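General negative regulator of transcription subunit 2 (Saccharomyces cerevisiae, PDB 4BY6) serves as a core component of the CCR4-NOT complex, required for its integrity, which regulates transcription in the nucleus and deadenylates mRNA in the cytoplasm. Local coordinates at residues Y129-L143 / K178-M191. Residues are numbered along the deposited sequence; the frame is centred on the assembly and turned at random.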
# COMPACT_ATOMS: atom_id res chain seq x y z
N TYR E 129 20.50 -23.67 25.20
CA TYR E 129 20.48 -25.11 25.08
C TYR E 129 20.86 -25.76 26.42
O TYR E 129 20.20 -26.68 26.89
CB TYR E 129 21.43 -25.58 23.98
CG TYR E 129 21.71 -27.07 24.06
CD1 TYR E 129 20.82 -27.97 23.53
CD2 TYR E 129 22.84 -27.56 24.73
CE1 TYR E 129 21.06 -29.33 23.60
CE2 TYR E 129 23.08 -28.92 24.81
CZ TYR E 129 22.18 -29.80 24.24
OH TYR E 129 22.39 -31.16 24.32
N LEU E 130 21.93 -25.27 27.04
CA LEU E 130 22.39 -25.88 28.29
C LEU E 130 21.38 -25.71 29.42
O LEU E 130 21.16 -26.63 30.21
CB LEU E 130 23.73 -25.30 28.71
CG LEU E 130 24.86 -25.59 27.74
CD1 LEU E 130 26.05 -24.75 28.09
CD2 LEU E 130 25.21 -27.06 27.76
N GLU E 131 20.76 -24.53 29.47
CA GLU E 131 19.78 -24.22 30.50
C GLU E 131 18.49 -25.03 30.31
O GLU E 131 17.89 -25.53 31.27
CB GLU E 131 19.49 -22.73 30.49
CG GLU E 131 18.44 -22.29 31.47
CD GLU E 131 18.89 -22.41 32.91
OE1 GLU E 131 20.11 -22.41 33.17
OE2 GLU E 131 18.00 -22.50 33.78
N LEU E 132 18.04 -25.15 29.07
CA LEU E 132 16.88 -25.97 28.80
C LEU E 132 17.17 -27.41 29.13
O LEU E 132 16.32 -28.13 29.70
CB LEU E 132 16.46 -25.81 27.34
CG LEU E 132 15.70 -24.50 27.16
CD1 LEU E 132 15.53 -24.22 25.67
CD2 LEU E 132 14.36 -24.63 27.88
N ARG E 133 18.39 -27.83 28.80
CA ARG E 133 18.83 -29.17 29.09
C ARG E 133 18.75 -29.41 30.61
O ARG E 133 18.24 -30.45 31.05
CB ARG E 133 20.26 -29.38 28.55
CG ARG E 133 20.66 -30.82 28.41
CD ARG E 133 20.01 -31.43 27.21
NE ARG E 133 20.11 -32.89 27.23
CZ ARG E 133 19.24 -33.67 27.87
NH1 ARG E 133 18.24 -33.14 28.57
NH2 ARG E 133 19.38 -34.99 27.83
N LYS E 134 19.18 -28.42 31.39
CA LYS E 134 19.15 -28.49 32.85
C LYS E 134 17.74 -28.58 33.44
O LYS E 134 17.53 -29.20 34.48
CB LYS E 134 19.87 -27.27 33.43
CG LYS E 134 19.57 -27.01 34.88
CD LYS E 134 20.46 -25.93 35.41
CE LYS E 134 20.01 -25.47 36.79
NZ LYS E 134 21.16 -24.77 37.42
N ARG E 135 16.77 -27.96 32.77
CA ARG E 135 15.38 -27.99 33.19
C ARG E 135 14.64 -29.21 32.65
O ARG E 135 13.40 -29.24 32.60
CB ARG E 135 14.67 -26.73 32.75
CG ARG E 135 15.31 -25.51 33.30
CD ARG E 135 14.68 -24.26 32.75
NE ARG E 135 15.45 -23.11 33.20
CZ ARG E 135 15.04 -21.86 33.08
NH1 ARG E 135 13.87 -21.59 32.50
NH2 ARG E 135 15.82 -20.87 33.52
N ASN E 136 15.43 -30.20 32.23
CA ASN E 136 14.91 -31.48 31.76
C ASN E 136 14.10 -31.40 30.44
O ASN E 136 13.18 -32.18 30.21
CB ASN E 136 14.08 -32.14 32.86
CG ASN E 136 13.97 -33.62 32.66
OD1 ASN E 136 14.89 -34.25 32.13
ND2 ASN E 136 12.84 -34.21 33.07
N TRP E 137 14.45 -30.44 29.58
CA TRP E 137 13.98 -30.44 28.20
C TRP E 137 15.00 -31.20 27.38
O TRP E 137 16.20 -31.11 27.63
CB TRP E 137 13.83 -29.01 27.65
CG TRP E 137 12.65 -28.31 28.15
CD1 TRP E 137 12.56 -27.54 29.29
CD2 TRP E 137 11.36 -28.28 27.55
NE1 TRP E 137 11.30 -27.05 29.42
CE2 TRP E 137 10.53 -27.48 28.37
CE3 TRP E 137 10.81 -28.84 26.39
CZ2 TRP E 137 9.19 -27.23 28.06
CZ3 TRP E 137 9.48 -28.60 26.09
CH2 TRP E 137 8.68 -27.80 26.93
N ARG E 138 14.54 -31.93 26.38
CA ARG E 138 15.45 -32.58 25.46
C ARG E 138 15.18 -32.06 24.05
O ARG E 138 14.04 -31.77 23.68
CB ARG E 138 15.29 -34.10 25.53
CG ARG E 138 15.97 -34.75 26.72
CD ARG E 138 14.96 -35.63 27.49
NE ARG E 138 15.02 -37.08 27.26
CZ ARG E 138 14.10 -37.94 27.69
NH1 ARG E 138 13.03 -37.49 28.36
NH2 ARG E 138 14.22 -39.26 27.46
N TYR E 139 16.24 -31.90 23.26
CA TYR E 139 16.13 -31.35 21.91
C TYR E 139 16.09 -32.44 20.81
O TYR E 139 17.02 -33.23 20.68
CB TYR E 139 17.28 -30.39 21.64
CG TYR E 139 17.27 -29.82 20.24
CD1 TYR E 139 16.33 -28.87 19.87
CD2 TYR E 139 18.20 -30.23 19.31
CE1 TYR E 139 16.31 -28.35 18.60
CE2 TYR E 139 18.19 -29.71 18.04
CZ TYR E 139 17.25 -28.77 17.68
OH TYR E 139 17.25 -28.25 16.41
N HIS E 140 15.00 -32.47 20.04
CA HIS E 140 14.88 -33.43 18.94
C HIS E 140 15.61 -32.94 17.70
O HIS E 140 15.28 -31.87 17.16
CB HIS E 140 13.41 -33.68 18.62
CG HIS E 140 13.18 -34.90 17.79
ND1 HIS E 140 13.14 -34.86 16.41
CD2 HIS E 140 13.00 -36.20 18.13
CE1 HIS E 140 12.91 -36.08 15.94
NE2 HIS E 140 12.83 -36.91 16.96
N LYS E 141 16.56 -33.74 17.23
CA LYS E 141 17.47 -33.33 16.15
C LYS E 141 16.82 -33.12 14.79
O LYS E 141 17.13 -32.13 14.11
CB LYS E 141 18.56 -34.37 15.99
CG LYS E 141 19.45 -34.54 17.20
CD LYS E 141 20.26 -35.78 16.98
CE LYS E 141 21.14 -36.11 18.14
NZ LYS E 141 21.74 -37.43 17.84
N THR E 142 15.94 -34.03 14.39
CA THR E 142 15.37 -33.94 13.04
C THR E 142 14.07 -33.12 13.01
O THR E 142 13.71 -32.56 11.99
CB THR E 142 15.14 -35.34 12.41
OG1 THR E 142 14.49 -36.19 13.37
CG2 THR E 142 16.45 -35.98 12.05
N LEU E 143 13.35 -33.06 14.11
CA LEU E 143 12.19 -32.17 14.16
C LEU E 143 12.61 -30.74 14.51
O LEU E 143 11.83 -29.81 14.31
CB LEU E 143 11.18 -32.67 15.19
CG LEU E 143 10.34 -33.91 14.89
CD1 LEU E 143 9.52 -34.32 16.14
CD2 LEU E 143 9.46 -33.61 13.72
N LYS E 178 2.72 -25.07 24.17
CA LYS E 178 3.16 -26.39 24.56
C LYS E 178 2.07 -27.34 24.08
O LYS E 178 0.90 -27.00 24.12
CB LYS E 178 3.38 -26.49 26.06
CG LYS E 178 4.46 -25.56 26.57
CD LYS E 178 4.68 -25.77 28.05
CE LYS E 178 5.66 -24.74 28.58
NZ LYS E 178 6.15 -25.10 29.94
N CYS E 179 2.47 -28.48 23.54
CA CYS E 179 1.53 -29.40 22.92
C CYS E 179 1.80 -30.83 23.41
O CYS E 179 2.88 -31.39 23.15
CB CYS E 179 1.62 -29.30 21.38
SG CYS E 179 0.65 -30.55 20.47
N GLN E 180 0.84 -31.43 24.12
CA GLN E 180 1.03 -32.79 24.62
C GLN E 180 0.80 -33.83 23.51
O GLN E 180 -0.07 -33.67 22.64
CB GLN E 180 0.12 -33.05 25.81
CG GLN E 180 -0.88 -34.19 25.60
CD GLN E 180 -0.29 -35.56 25.91
OE1 GLN E 180 -0.68 -36.57 25.31
NE2 GLN E 180 0.65 -35.60 26.85
N ARG E 181 1.58 -34.90 23.56
CA ARG E 181 1.60 -35.92 22.51
C ARG E 181 2.09 -37.28 23.05
O ARG E 181 3.07 -37.34 23.79
CB ARG E 181 2.51 -35.45 21.39
CG ARG E 181 2.37 -36.18 20.12
CD ARG E 181 3.47 -35.77 19.17
NE ARG E 181 3.56 -34.33 18.94
CZ ARG E 181 2.88 -33.68 18.00
NH1 ARG E 181 2.02 -34.35 17.23
NH2 ARG E 181 3.05 -32.37 17.84
N ASP E 182 1.40 -38.35 22.68
CA ASP E 182 1.92 -39.70 22.94
C ASP E 182 2.89 -40.01 21.82
O ASP E 182 2.59 -39.78 20.65
CB ASP E 182 0.82 -40.74 23.00
CG ASP E 182 -0.04 -40.60 24.24
OD1 ASP E 182 0.49 -40.76 25.36
OD2 ASP E 182 -1.26 -40.35 24.09
N PHE E 183 4.07 -40.47 22.15
CA PHE E 183 5.11 -40.46 21.15
C PHE E 183 6.05 -41.63 21.32
O PHE E 183 6.37 -42.02 22.46
CB PHE E 183 5.85 -39.14 21.22
CG PHE E 183 6.64 -38.81 20.00
CD1 PHE E 183 6.04 -38.17 18.93
CD2 PHE E 183 7.98 -39.10 19.93
CE1 PHE E 183 6.77 -37.85 17.81
CE2 PHE E 183 8.71 -38.77 18.83
CZ PHE E 183 8.11 -38.15 17.76
N LEU E 184 6.47 -42.19 20.18
CA LEU E 184 7.52 -43.19 20.15
C LEU E 184 8.81 -42.46 19.84
O LEU E 184 9.02 -41.99 18.74
CB LEU E 184 7.26 -44.28 19.13
CG LEU E 184 8.43 -45.25 19.02
CD1 LEU E 184 8.50 -46.12 20.25
CD2 LEU E 184 8.29 -46.10 17.80
N LEU E 185 9.66 -42.37 20.84
CA LEU E 185 10.83 -41.52 20.82
C LEU E 185 12.12 -42.32 20.74
O LEU E 185 12.37 -43.18 21.58
CB LEU E 185 10.85 -40.68 22.09
CG LEU E 185 12.12 -39.90 22.28
CD1 LEU E 185 12.22 -38.85 21.18
CD2 LEU E 185 12.07 -39.29 23.66
N PHE E 186 12.95 -42.00 19.75
CA PHE E 186 14.20 -42.71 19.57
C PHE E 186 15.35 -41.94 20.18
O PHE E 186 15.53 -40.77 19.87
CB PHE E 186 14.47 -42.95 18.08
CG PHE E 186 13.73 -44.13 17.54
CD1 PHE E 186 12.42 -44.01 17.10
CD2 PHE E 186 14.33 -45.38 17.50
CE1 PHE E 186 11.73 -45.12 16.61
CE2 PHE E 186 13.65 -46.49 17.02
CZ PHE E 186 12.34 -46.35 16.57
N TYR E 187 16.14 -42.61 21.02
CA TYR E 187 17.19 -41.92 21.76
C TYR E 187 18.30 -41.34 20.88
O TYR E 187 18.87 -40.32 21.24
CB TYR E 187 17.80 -42.87 22.78
CG TYR E 187 16.83 -43.39 23.83
CD1 TYR E 187 16.21 -42.54 24.74
CD2 TYR E 187 16.55 -44.75 23.92
CE1 TYR E 187 15.33 -43.03 25.70
CE2 TYR E 187 15.67 -45.25 24.87
CZ TYR E 187 15.06 -44.38 25.76
OH TYR E 187 14.20 -44.88 26.73
N ASN E 188 18.62 -41.97 19.74
CA ASN E 188 19.60 -41.40 18.80
C ASN E 188 19.14 -40.05 18.20
O ASN E 188 19.90 -39.36 17.52
CB ASN E 188 19.99 -42.41 17.69
CG ASN E 188 18.87 -42.70 16.70
OD1 ASN E 188 17.74 -42.22 16.82
ND2 ASN E 188 19.19 -43.50 15.69
N ALA E 189 17.88 -39.68 18.43
CA ALA E 189 17.29 -38.52 17.80
C ALA E 189 17.23 -37.31 18.75
O ALA E 189 16.90 -36.19 18.33
CB ALA E 189 15.89 -38.86 17.32
N ILE E 190 17.56 -37.51 20.02
CA ILE E 190 17.51 -36.38 20.94
C ILE E 190 18.88 -36.13 21.54
O ILE E 190 19.69 -37.05 21.64
CB ILE E 190 16.48 -36.58 22.06
CG1 ILE E 190 16.67 -37.94 22.72
CG2 ILE E 190 15.05 -36.50 21.53
CD1 ILE E 190 15.73 -38.13 23.92
N MET E 191 19.14 -34.89 21.94
CA MET E 191 20.44 -34.55 22.51
C MET E 191 20.29 -33.66 23.74
O MET E 191 19.20 -33.15 24.01
CB MET E 191 21.32 -33.88 21.47
CG MET E 191 20.69 -32.71 20.76
SD MET E 191 21.82 -31.88 19.62
CE MET E 191 23.11 -31.33 20.73
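Tyr139 and Met191 exchange both of their backbone hydrogen bonds in a short antiparallel pairing, with a single bridge at His140-Ile190, consistent with the SH3-like fold of the NOT2/3/5 C-terminal family: after the 3-10 turn 187-189, the C-terminus runs back along strand 138-140. Tyr139 N reaches Met191 O at 3.3 Å, and Met191 N returns to Tyr139 O at 3.0 Å. Two residues further, Lys141 N gives Ala189 O a nearly straight bond of 2.7 Å. Packing is tight here. One face of the His140 imidazole lies over Ala189 O and the other is covered by Leu143 CD1, while Leu143 N donates to ND1 in the ring plane, fixing how the ring is turned. Met191 lies alongside Tyr139, its CG and sulfur at the ring edge in a Met-aromatic contact, and a bend at chi3 (-62°) takes CE to Tyr129. Tyr129, Tyr139, Lys141 and Met191 also meet the chain of another protein. The outer side is looser where Ile190 CD1 touches NE of Arg138, whose guanidinium forms a long, weak ion pair with Glu164. By contrast, the extended Lys141 chain crosses Ala189 O, and its NZ bonds to Asn188 O at 2.7 Å from above the carbonyl plane.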